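Side-chain contacts in probable acetyltransferase (PDB 2GE3), which binds acetyl coenzyme A and probably transfers its acetyl group to an acceptor, as a GNAT-family acetyltransferase: residues 105-108 and 109-113; 11-14 and 15-19; 76-80 and 81-85. All coordinates share one frame; numbering follows the deposited sequence.

Contact 1 of 3, residues 105-108 and 109-113; sequences RLMR and RTLDA
Leu106 O takes two hydrogen bonds from Thr110. The hydroxyl OG1 of Thr110 donates to Leu106 O at 2.7 Å, and the amide Thr110 N reaches Leu106 O at 3.0 Å. The two donors come to the oxygen from opposite faces of the carbonyl plane. Thr110 OG1 lies beside its own backbone N (chi1 -56°), which points the hydroxyl back up the helix. This buried hydroxyl thus has a partner inside the helix itself. The flanking turns carry regular i to i+4 bonds. Leu111 N meets Met107 O at 2.8 Å. Asp112 N meets Arg108 O at 3.1 Å. A water also donates to Arg108 O, at 2.7 Å, and to Asp112 OD1, so it links backbone to side chain on the exposed side.

On the buried side the Leu111 chain runs next to that of Met107, a selenomethionine, in the same direction. CG of Met107 touches CD1 of Leu111 at 4.0 Å. Both side chains pack on Ile140 of helix 131-140. Leu106 and Thr110 instead face Cys73 of strand 68-77. CG of Arg109 packs 3.6 Å from Arg105 O before the chain turns away. This is an amphipathic helix, 102-117, the connecting helix of the beta-alpha-beta unit formed with strands 86-93 and 121-127 in the GNAT fold.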
loop_
_atom_site.group_PDB
_atom_site.type_symbol
_atom_site.label_atom_id
_atom_site.label_comp_id
_atom_site.label_asym_id
_atom_site.label_seq_id
_atom_site.Cartn_x
_atom_site.Cartn_y
_atom_site.Cartn_z
ATOM N N ARG A 105 -11.615 -21.873 -5.786
ATOM C CA ARG A 105 -10.635 -22.652 -6.542
ATOM C C ARG A 105 -9.486 -21.835 -7.059
ATOM O O ARG A 105 -8.353 -22.243 -6.994
ATOM C CB ARG A 105 -11.281 -23.369 -7.777
ATOM C CG ARG A 105 -12.380 -24.418 -7.522
ATOM C CD ARG A 105 -12.404 -25.250 -8.781
ATOM N NE ARG A 105 -13.457 -24.969 -9.641
ATOM C CZ ARG A 105 -13.431 -25.093 -10.968
ATOM N NH1 ARG A 105 -12.337 -25.403 -11.657
ATOM N NH2 ARG A 105 -14.557 -24.839 -11.602
ATOM N N LEU A 106 -9.785 -20.699 -7.654
ATOM C CA LEU A 106 -8.724 -19.765 -8.099
ATOM C C LEU A 106 -7.813 -19.320 -6.945
ATOM O O LEU A 106 -6.582 -19.288 -7.120
ATOM C CB LEU A 106 -9.389 -18.530 -8.678
ATOM C CG LEU A 106 -9.210 -17.813 -10.022
ATOM C CD1 LEU A 106 -8.656 -18.585 -11.199
ATOM C CD2 LEU A 106 -10.630 -17.128 -10.344
HETATM N N MSE A 107 -8.393 -18.969 -5.786
HETATM C CA MSE A 107 -7.604 -18.623 -4.612
HETATM C C MSE A 107 -6.689 -19.733 -4.132
HETATM O O MSE A 107 -5.547 -19.483 -3.909
HETATM C CB MSE A 107 -8.487 -18.245 -3.433
HETATM C CG MSE A 107 -7.896 -17.098 -2.554
HETATM SE SE MSE A 107 -9.518 -16.108 -1.789
HETATM C CE MSE A 107 -10.437 -16.497 -3.370
ATOM N N ARG A 108 -7.211 -20.966 -3.965
ATOM C CA ARG A 108 -6.379 -22.108 -3.604
ATOM C C ARG A 108 -5.169 -22.354 -4.462
ATOM O O ARG A 108 -4.087 -22.709 -3.945
ATOM C CB ARG A 108 -7.240 -23.390 -3.511
ATOM C CG ARG A 108 -8.300 -23.200 -2.491
ATOM C CD ARG A 108 -8.749 -24.366 -1.729
ATOM N NE ARG A 108 -10.189 -24.386 -1.728
ATOM C CZ ARG A 108 -11.012 -24.135 -0.722
ATOM N NH1 ARG A 108 -10.599 -23.802 0.587
ATOM N NH2 ARG A 108 -12.307 -24.273 -1.053
ATOM N N ARG A 109 -5.368 -22.289 -5.778
ATOM C CA ARG A 109 -4.264 -22.458 -6.717
ATOM C C ARG A 109 -3.259 -21.326 -6.578
ATOM O O ARG A 109 -2.029 -21.532 -6.678
ATOM C CB ARG A 109 -4.766 -22.486 -8.167
ATOM C CG ARG A 109 -5.509 -23.844 -8.545
ATOM C CD ARG A 109 -4.434 -25.017 -8.560
ATOM N NE ARG A 109 -3.464 -24.847 -9.667
ATOM C CZ ARG A 109 -3.758 -25.065 -10.961
ATOM N NH1 ARG A 109 -5.007 -25.403 -11.336
ATOM N NH2 ARG A 109 -2.826 -24.905 -11.895
ATOM N N THR A 110 -3.775 -20.112 -6.430
ATOM C CA THR A 110 -2.940 -18.909 -6.420
ATOM C C THR A 110 -2.125 -18.849 -5.114
ATOM O O THR A 110 -0.963 -18.518 -5.156
ATOM C CB THR A 110 -3.776 -17.624 -6.671
ATOM O OG1 THR A 110 -4.487 -17.778 -7.910
ATOM C CG2 THR A 110 -2.873 -16.283 -6.730
ATOM N N LEU A 111 -2.725 -19.181 -3.973
ATOM C CA LEU A 111 -2.016 -19.278 -2.684
ATOM C C LEU A 111 -1.005 -20.382 -2.622
ATOM O O LEU A 111 0.084 -20.264 -1.986
ATOM C CB LEU A 111 -3.035 -19.448 -1.530
ATOM C CG LEU A 111 -3.930 -18.192 -1.245
ATOM C CD1 LEU A 111 -5.004 -18.569 -0.264
ATOM C CD2 LEU A 111 -3.090 -16.974 -0.639
ATOM N N ASP A 112 -1.368 -21.534 -3.192
ATOM C CA ASP A 112 -0.411 -22.564 -3.237
ATOM C C ASP A 112 0.829 -22.155 -4.073
ATOM O O ASP A 112 1.975 -22.348 -3.635
ATOM C CB ASP A 112 -1.025 -23.857 -3.696
ATOM C CG ASP A 112 -0.542 -25.042 -2.790
ATOM O OD1 ASP A 112 -0.927 -25.126 -1.538
ATOM O OD2 ASP A 112 0.274 -25.803 -3.325
ATOM N N ALA A 113 0.631 -21.552 -5.244
ATOM C CA ALA A 113 1.796 -21.093 -5.985
ATOM C C ALA A 113 2.596 -20.014 -5.183
ATOM O O ALA A 113 3.829 -19.942 -5.310
ATOM C CB ALA A 113 1.382 -20.538 -7.274
HETATM O O HOH W 1 -3.805 -23.604 -1.379
#

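Contact 2 of 3, residues 11-14 and 15-19; sequences KPIR and AEHVE
Arg14 and Glu16 run alongside each other and join in a salt bridge at the surface. Arg14 offers its side edge, NE and NH2, and both nitrogens grip the single oxygen OE1 of Glu16. Arg14 NE lies 2.9 Å and Arg14 NH2 2.8 Å from Glu16 OE1. The oxygen sits near the guanidinium plane, and the carboxylate is turned 69° from that plane. Both donors come from the same face of the acid, NE on the anti side and tilted out of the carboxylate plane, NH2 from well above it. Glu16 CG stands between its backbone N and carbonyl carbon (chi1 77°). The rest of its chain is extended and carries the carboxylate back alongside the arginine.

His17 CG lies beside its backbone N (chi1 -59°), which turns the ring back toward Arg14. Its NE2 lies over the centre of the Arg14 guanidinium, 3.9 Å from CZ. Glu16 CG covers one face of the ring, 3.8 Å above its plane. His17 CD2 is 3.8 Å from Arg14 CB. His17 NE2 is buried here and has no partner in the model. Ile13 runs antiparallel to the His17 chain, its CG1 3.6 Å from His17 CB. Lys11 comes across it nearly perpendicularly, CD to NE2 4.1 Å.

His17 N donates to Arg14 O. This closes a type I beta turn that leads from strand 9-12, outermost within this chain, into helix 18-29.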
loop_
_atom_site.group_PDB
_atom_site.type_symbol
_atom_site.label_atom_id
_atom_site.label_comp_id
_atom_site.label_asym_id
_atom_site.label_seq_id
_atom_site.Cartn_x
_atom_site.Cartn_y
_atom_site.Cartn_z
ATOM N N LYS A 11 -5.588 -21.936 -14.888
ATOM C CA LYS A 11 -4.217 -22.193 -15.304
ATOM C C LYS A 11 -3.418 -20.913 -15.082
ATOM O O LYS A 11 -4.024 -19.835 -14.981
ATOM C CB LYS A 11 -4.191 -22.571 -16.785
ATOM C CG LYS A 11 -4.941 -21.544 -17.609
ATOM C CD LYS A 11 -5.255 -22.042 -18.995
ATOM C CE LYS A 11 -6.000 -23.383 -18.984
ATOM N NZ LYS A 11 -6.995 -23.422 -20.110
ATOM N N PRO A 12 -2.062 -21.031 -15.000
ATOM C CA PRO A 12 -1.214 -19.817 -14.951
ATOM C C PRO A 12 -1.471 -18.973 -16.173
ATOM O O PRO A 12 -1.854 -19.475 -17.210
ATOM C CB PRO A 12 0.249 -20.360 -14.844
ATOM C CG PRO A 12 0.051 -21.765 -14.274
ATOM C CD PRO A 12 -1.272 -22.269 -14.925
ATOM N N ILE A 13 -1.413 -17.672 -16.029
ATOM C CA ILE A 13 -1.663 -16.819 -17.166
ATOM C C ILE A 13 -0.474 -16.929 -18.178
ATOM O O ILE A 13 0.731 -17.059 -17.789
ATOM C CB ILE A 13 -1.917 -15.359 -16.729
ATOM C CG1 ILE A 13 -2.608 -14.575 -17.870
ATOM C CG2 ILE A 13 -0.591 -14.718 -16.273
ATOM C CD1 ILE A 13 -3.300 -13.169 -17.431
ATOM N N ARG A 14 -0.821 -16.906 -19.473
ATOM C CA ARG A 14 0.181 -16.838 -20.527
ATOM C C ARG A 14 -0.029 -15.573 -21.373
ATOM O O ARG A 14 -1.116 -14.939 -21.326
ATOM C CB ARG A 14 0.092 -18.098 -21.366
ATOM C CG ARG A 14 0.412 -19.401 -20.577
ATOM C CD ARG A 14 0.558 -20.671 -21.500
ATOM N NE ARG A 14 -0.554 -20.803 -22.435
ATOM C CZ ARG A 14 -1.670 -21.525 -22.256
ATOM N NH1 ARG A 14 -1.861 -22.257 -21.160
ATOM N NH2 ARG A 14 -2.595 -21.544 -23.209
ATOM N N ALA A 15 1.006 -15.200 -22.137
ATOM C CA ALA A 15 0.991 -14.040 -23.051
ATOM C C ALA A 15 -0.293 -13.898 -23.903
ATOM O O ALA A 15 -0.766 -12.785 -24.148
ATOM C CB ALA A 15 2.245 -14.051 -23.989
ATOM N N GLU A 16 -0.817 -15.018 -24.390
ATOM C CA GLU A 16 -2.013 -15.013 -25.223
ATOM C C GLU A 16 -3.321 -14.516 -24.493
ATOM O O GLU A 16 -4.239 -13.998 -25.133
ATOM C CB GLU A 16 -2.201 -16.424 -25.725
ATOM C CG GLU A 16 -2.771 -17.348 -24.694
ATOM C CD GLU A 16 -2.655 -18.788 -25.117
ATOM O OE1 GLU A 16 -1.663 -19.428 -24.702
ATOM O OE2 GLU A 16 -3.540 -19.258 -25.895
ATOM N N HIS A 17 -3.373 -14.675 -23.163
ATOM C CA HIS A 17 -4.531 -14.306 -22.307
ATOM C C HIS A 17 -4.656 -12.806 -22.097
ATOM O O HIS A 17 -5.704 -12.349 -21.684
ATOM C CB HIS A 17 -4.421 -14.992 -20.908
ATOM C CG HIS A 17 -4.373 -16.489 -20.982
ATOM N ND1 HIS A 17 -5.251 -17.216 -21.763
ATOM C CD2 HIS A 17 -3.519 -17.395 -20.440
ATOM C CE1 HIS A 17 -4.983 -18.509 -21.647
ATOM N NE2 HIS A 17 -3.938 -18.644 -20.846
ATOM N N VAL A 18 -3.602 -12.038 -22.414
ATOM C CA VAL A 18 -3.563 -10.603 -22.093
ATOM C C VAL A 18 -4.815 -9.745 -22.494
ATOM O O VAL A 18 -5.379 -8.994 -21.663
ATOM C CB VAL A 18 -2.269 -9.988 -22.649
ATOM C CG1 VAL A 18 -2.343 -8.470 -22.750
ATOM C CG2 VAL A 18 -1.088 -10.422 -21.787
ATOM N N GLU A 19 -5.209 -9.844 -23.764
ATOM C CA GLU A 19 -6.412 -9.210 -24.285
ATOM C C GLU A 19 -7.771 -9.659 -23.667
ATOM O O GLU A 19 -8.550 -8.816 -23.254
ATOM C CB GLU A 19 -6.445 -9.270 -25.818
ATOM C CG GLU A 19 -5.173 -8.778 -26.544
ATOM C CD GLU A 19 -3.899 -9.733 -26.485
ATOM O OE1 GLU A 19 -3.936 -10.899 -25.959
ATOM O OE2 GLU A 19 -2.830 -9.272 -26.989
#

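Contact 3 of 3, residues 76-80 and 81-85; sequences RRQDR and ATRAH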
loop_
_atom_site.group_PDB
_atom_site.type_symbol
_atom_site.label_atom_id
_atom_site.label_comp_id
_atom_site.label_asym_id
_atom_site.label_seq_id
_atom_site.Cartn_x
_atom_site.Cartn_y
_atom_site.Cartn_z
ATOM N N ARG A 76 0.759 -9.790 -6.298
ATOM C CA ARG A 76 1.928 -8.933 -6.541
ATOM C C ARG A 76 2.870 -8.865 -5.318
ATOM O O ARG A 76 2.490 -8.388 -4.222
ATOM C CB ARG A 76 1.528 -7.546 -7.059
ATOM C CG ARG A 76 0.771 -6.624 -6.021
ATOM C CD ARG A 76 0.313 -5.249 -6.635
ATOM N NE ARG A 76 -0.205 -5.600 -7.968
ATOM C CZ ARG A 76 -1.461 -5.949 -8.192
ATOM N NH1 ARG A 76 -2.331 -5.925 -7.160
ATOM N NH2 ARG A 76 -1.837 -6.309 -9.429
ATOM N N ARG A 77 4.093 -9.381 -5.525
ATOM C CA ARG A 77 5.238 -9.202 -4.609
ATOM C C ARG A 77 5.597 -7.723 -4.307
ATOM O O ARG A 77 5.740 -6.933 -5.228
ATOM C CB ARG A 77 6.470 -9.925 -5.127
ATOM C CG ARG A 77 7.420 -10.317 -3.997
ATOM C CD ARG A 77 8.630 -11.106 -4.499
ATOM N NE ARG A 77 9.541 -11.443 -3.423
ATOM C CZ ARG A 77 10.821 -11.802 -3.611
ATOM N NH1 ARG A 77 11.339 -11.845 -4.842
ATOM N NH2 ARG A 77 11.608 -12.122 -2.578
ATOM N N GLN A 78 5.688 -7.382 -2.998
ATOM C CA GLN A 78 6.150 -6.062 -2.514
ATOM C C GLN A 78 7.595 -5.840 -2.999
ATOM O O GLN A 78 8.387 -6.770 -3.117
ATOM C CB GLN A 78 6.093 -5.933 -0.982
ATOM C CG GLN A 78 4.702 -5.737 -0.359
ATOM C CD GLN A 78 4.040 -4.346 -0.626
ATOM O OE1 GLN A 78 2.896 -4.294 -1.098
ATOM N NE2 GLN A 78 4.762 -3.218 -0.336
ATOM N N ASP A 79 7.914 -4.589 -3.308
ATOM C CA ASP A 79 9.212 -4.272 -3.891
ATOM C C ASP A 79 10.287 -4.118 -2.869
ATOM O O ASP A 79 11.353 -4.727 -3.002
ATOM C CB ASP A 79 9.155 -3.023 -4.771
ATOM C CG ASP A 79 9.232 -3.378 -6.260
ATOM O OD1 ASP A 79 8.257 -4.014 -6.791
ATOM O OD2 ASP A 79 10.289 -3.038 -6.881
ATOM N N ARG A 80 10.016 -3.329 -1.834
ATOM C CA ARG A 80 11.105 -3.078 -0.918
ATOM C C ARG A 80 11.644 -4.336 -0.218
ATOM O O ARG A 80 10.927 -5.295 0.037
ATOM C CB ARG A 80 10.859 -1.892 0.015
ATOM C CG ARG A 80 9.525 -1.838 0.669
ATOM C CD ARG A 80 9.508 -0.690 1.648
ATOM N NE ARG A 80 10.213 0.491 1.132
ATOM C CZ ARG A 80 9.616 1.593 0.646
ATOM N NH1 ARG A 80 8.292 1.702 0.618
ATOM N NH2 ARG A 80 10.347 2.614 0.197
ATOM N N ALA A 81 12.946 -4.315 0.057
ATOM C CA ALA A 81 13.615 -5.466 0.592
ATOM C C ALA A 81 13.026 -5.911 1.940
ATOM O O ALA A 81 12.988 -7.120 2.182
ATOM C CB ALA A 81 15.100 -5.190 0.739
ATOM N N THR A 82 12.590 -4.975 2.802
ATOM C CA THR A 82 11.997 -5.352 4.059
ATOM C C THR A 82 10.563 -5.937 3.967
ATOM O O THR A 82 10.060 -6.410 4.991
ATOM C CB THR A 82 11.885 -4.199 5.070
ATOM O OG1 THR A 82 10.924 -3.257 4.609
ATOM C CG2 THR A 82 13.237 -3.538 5.334
ATOM N N ARG A 83 9.931 -5.905 2.786
ATOM C CA ARG A 83 8.526 -6.253 2.632
ATOM C C ARG A 83 8.443 -7.318 1.552
ATOM O O ARG A 83 7.369 -7.795 1.252
ATOM C CB ARG A 83 7.704 -5.024 2.189
ATOM C CG ARG A 83 7.695 -3.855 3.162
ATOM C CD ARG A 83 6.485 -3.874 4.184
ATOM N NE ARG A 83 5.216 -3.760 3.444
ATOM C CZ ARG A 83 4.194 -4.642 3.444
ATOM N NH1 ARG A 83 4.197 -5.756 4.217
ATOM N NH2 ARG A 83 3.152 -4.400 2.625
ATOM N N ALA A 84 9.577 -7.700 0.956
ATOM C CA ALA A 84 9.596 -8.722 -0.140
ATOM C C ALA A 84 9.112 -10.124 0.146
ATOM O O ALA A 84 8.876 -10.814 -0.821
ATOM C CB ALA A 84 11.001 -8.812 -0.846
ATOM N N HIS A 85 8.963 -10.555 1.423
ATOM C CA HIS A 85 8.283 -11.790 1.805
ATOM C C HIS A 85 6.713 -11.621 1.756
ATOM O O HIS A 85 5.993 -12.580 1.997
ATOM C CB HIS A 85 8.672 -12.165 3.255
ATOM C CG HIS A 85 8.280 -11.102 4.260
ATOM N ND1 HIS A 85 8.762 -9.814 4.175
ATOM C CD2 HIS A 85 7.374 -11.095 5.276
ATOM C CE1 HIS A 85 8.246 -9.073 5.150
ATOM N NE2 HIS A 85 7.373 -9.815 5.813
#
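Thr82 lies alongside Arg80, its OG1 4.2 Å from CD of Arg80, in the loop of a beta hairpin. The hairpin joins the antiparallel neighbours, strands 68-77 and 86-93. Ala81 and Thr82 are the central residues of a type I beta turn, residues 80-83. Thr82 OG1 bonds to Ser36 O of the second subunit.

Arg83 makes extensive contacts. Its backbone N donates to Arg80 O at 3.0 Å and closes the turn. The side chain of Gln78 follows that of Arg83 in the same direction, their amide and guanidinium planes 32° apart. CG of Gln78 sits over one guanidinium face, offset toward its rim, and CD of Gln78 is 3.4 Å from NH2 of Arg83. Bends at chi2 (-93°) and chi3 of Arg83 fold its end back against the glutamine. The aliphatic parts of Arg80 and Arg83 also touch, CG to CG, at 3.7 Å. The charged end of Arg83 has partners elsewhere: a salt bridge from NH2 to Glu123, and a bond from NH1 to Ala151 O of the second subunit. The loop thus forms part of the subunit interface.

Ala84 comes last of the touching residues. Its CB is 3.6 Å from Arg80 O. The extended side chain of Arg77 reaches across to Ala84, and its NE donates to Ala84 O at 2.8 Å, the oxygen lying near the guanidinium plane.

From the N terminus, contact 2 (11-19) comes first. It turns strand 9-12 into helix 18-29. Contact 3 (76-85) follows and closes the loop between strands 68-77 and 86-93. Contact 1 (105-113) comes last, inside helix 102-117, and closes only helical turns. The three lie in series, so none nests in or crosses another. Contacts 2 and 3 reach the same mixed sheet, with centres about 24 Å apart. Contact 1 packs its helix on that sheet, and its nearest atoms come within about 4 Å of contact 2. Among the three, contact 3 alone touches the second subunit, while the side chain of Met107 in contact 1 lies about 6 Å from the bound acetyl coenzyme A.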